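Local structure of flagellar hook protein FlgE (Caulobacter crescentus CB15, 5AY6) at residues N90-S95 with V121-L126. The protein is a central fragment of the hook protein whose full-length form builds the flagellar hook, probably a universal joint between rotary motor and filament. Residues are numbered along the deposited sequence; the frame is centred on the assembly and turned at random.
Sequences NELVSS and VNLADL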
loop_
_atom_site.group_PDB
_atom_site.type_symbol
_atom_site.label_atom_id
_atom_site.label_comp_id
_atom_site.label_asym_id
_atom_site.label_seq_id
_atom_site.Cartn_x
_atom_site.Cartn_y
_atom_site.Cartn_z
ATOM N N ASN A 90 -16.393 -14.126 3.604
ATOM C CA ASN A 90 -15.785 -13.432 4.749
ATOM C C ASN A 90 -15.219 -14.355 5.834
ATOM O O ASN A 90 -14.846 -13.896 6.915
ATOM C CB ASN A 90 -16.796 -12.463 5.371
ATOM C CG ASN A 90 -17.430 -11.549 4.339
ATOM O OD1 ASN A 90 -18.562 -11.770 3.915
ATOM N ND2 ASN A 90 -16.693 -10.526 3.917
ATOM N N GLU A 91 -15.139 -15.651 5.540
ATOM C CA GLU A 91 -14.555 -16.615 6.470
ATOM C C GLU A 91 -13.036 -16.591 6.410
ATOM O O GLU A 91 -12.459 -16.328 5.354
ATOM C CB GLU A 91 -15.028 -18.035 6.160
ATOM C CG GLU A 91 -16.523 -18.223 6.078
ATOM C CD GLU A 91 -16.882 -19.570 5.479
ATOM O OE1 GLU A 91 -16.783 -19.716 4.240
ATOM O OE2 GLU A 91 -17.250 -20.484 6.247
ATOM N N LEU A 92 -12.389 -16.892 7.534
ATOM C CA LEU A 92 -10.942 -17.074 7.537
ATOM C C LEU A 92 -10.580 -18.288 6.690
ATOM O O LEU A 92 -11.178 -19.355 6.835
ATOM C CB LEU A 92 -10.408 -17.242 8.961
ATOM C CG LEU A 92 -8.882 -17.343 9.050
ATOM C CD1 LEU A 92 -8.238 -16.015 8.685
ATOM C CD2 LEU A 92 -8.428 -17.798 10.429
ATOM N N VAL A 93 -9.609 -18.121 5.800
ATOM C CA VAL A 93 -9.208 -19.192 4.892
ATOM C C VAL A 93 -7.812 -19.708 5.238
ATOM O O VAL A 93 -7.541 -20.905 5.139
ATOM C CB VAL A 93 -9.250 -18.718 3.418
ATOM C CG1 VAL A 93 -8.531 -19.693 2.501
ATOM C CG2 VAL A 93 -10.691 -18.540 2.971
ATOM N N SER A 94 -6.933 -18.806 5.660
ATOM C CA SER A 94 -5.586 -19.203 6.058
ATOM C C SER A 94 -4.944 -18.169 6.975
ATOM O O SER A 94 -5.244 -16.974 6.893
ATOM C CB SER A 94 -4.703 -19.423 4.835
ATOM O OG SER A 94 -4.274 -18.186 4.296
ATOM N N SER A 95 -4.059 -18.649 7.847
ATOM C CA SER A 95 -3.306 -17.799 8.765
ATOM C C SER A 95 -1.851 -18.249 8.851
ATOM O O SER A 95 -1.572 -19.442 8.958
ATOM C CB SER A 95 -3.929 -17.819 10.163
ATOM O OG SER A 95 -3.064 -17.205 11.111
ATOM N N VAL A 121 -2.688 -18.974 21.947
ATOM C CA VAL A 121 -3.961 -18.338 22.261
ATOM C C VAL A 121 -4.917 -18.586 21.104
ATOM O O VAL A 121 -4.488 -18.897 19.986
ATOM C CB VAL A 121 -3.824 -16.816 22.517
ATOM C CG1 VAL A 121 -2.898 -16.549 23.699
ATOM C CG2 VAL A 121 -3.320 -16.108 21.269
ATOM N N ASN A 122 -6.212 -18.462 21.371
ATOM C CA ASN A 122 -7.211 -18.663 20.333
ATOM C C ASN A 122 -7.399 -17.418 19.475
ATOM O O ASN A 122 -7.584 -16.316 19.997
ATOM C CB ASN A 122 -8.544 -19.083 20.959
ATOM C CG ASN A 122 -8.460 -20.435 21.642
ATOM O OD1 ASN A 122 -7.636 -21.277 21.276
ATOM N ND2 ASN A 122 -9.306 -20.648 22.640
ATOM N N LEU A 123 -7.353 -17.602 18.155
ATOM C CA LEU A 123 -7.575 -16.510 17.213
ATOM C C LEU A 123 -8.918 -15.820 17.454
ATOM O O LEU A 123 -9.049 -14.612 17.248
ATOM C CB LEU A 123 -7.512 -17.015 15.766
ATOM C CG LEU A 123 -6.200 -17.621 15.263
ATOM C CD1 LEU A 123 -6.321 -17.962 13.786
ATOM C CD2 LEU A 123 -5.027 -16.678 15.498
ATOM N N ALA A 124 -9.910 -16.591 17.892
ATOM C CA ALA A 124 -11.236 -16.049 18.176
ATOM C C ALA A 124 -11.200 -15.047 19.334
ATOM O O ALA A 124 -11.949 -14.069 19.346
ATOM C CB ALA A 124 -12.213 -17.176 18.481
ATOM N N ASP A 125 -10.331 -15.291 20.309
ATOM C CA ASP A 125 -10.191 -14.373 21.436
ATOM C C ASP A 125 -9.458 -13.099 21.018
ATOM O O ASP A 125 -9.493 -12.087 21.723
ATOM C CB ASP A 125 -9.462 -15.051 22.599
ATOM C CG ASP A 125 -10.310 -16.111 23.278
ATOM O OD1 ASP A 125 -11.528 -15.883 23.429
ATOM O OD2 ASP A 125 -9.763 -17.168 23.658
ATOM N N LEU A 126 -8.798 -13.157 19.864
ATOM C CA LEU A 126 -8.103 -12.000 19.315
ATOM C C LEU A 126 -8.973 -11.256 18.305
ATOM O O LEU A 126 -8.595 -10.192 17.823
ATOM C CB LEU A 126 -6.788 -12.420 18.656
ATOM C CG LEU A 126 -5.771 -13.115 19.565
ATOM C CD1 LEU A 126 -4.523 -13.477 18.772
ATOM C CD2 LEU A 126 -5.417 -12.235 20.752
#
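A single methyl group, CD1 of Leu123, makes both side-chain contacts here, meeting Leu92 and Ser95 on the same side of a strand in which residues three apart would normally face opposite ways. The classic beta bulge between them resolves the mismatch: Val93 and Ser94 both lie opposite Ala84 of strand 76-86, and this extra residue resets the alternation. The helical psi of Val93 (-36°) is the conformation expected at the first position of such a bulge. Leu92 and Ser95 consequently both direct their CB atoms toward segment 121-126.

The contact is apolar and small, burying 83 Å² in all. CD2 of Leu92 lies 4.0 Å from CD1 of Leu123, and the two side chains cross at about a right angle, touching through one branch each. In Leu92, chi1 (-176°) sets CG anti to the backbone nitrogen, and chi2 (68°) then turns CD2 toward Leu123. CD1 of Leu123 lies 4.3 Å from Ser95 OG, a loose approach; that OG accepts a hydrogen bond from Ile97 N, further along the same strand. The backbones stay well apart, the nearest CA atoms, those of Ser95 and Leu123, being 9.6 Å from each other.

Leu123 stands where the chain leaves strand 120-122 and turns, with Leu126 N bonding to Leu123 O at 3.0 Å. Both segments belong to the region assigned to the third domain of FlgE, and all three touching residues are buried. Strand 92-99 is an outermost strand of the five-stranded antiparallel sheet, where Leu92 also packs on Val83 and Tyr85 of the adjacent strand 76-86 and on Val129 from a loop. The turn after the hairpin of strands 111-113 and 120-122 packs against this sheet, Leu123 at edge strand 92-99 and Leu126 on Ile71 of inner strand 64-73.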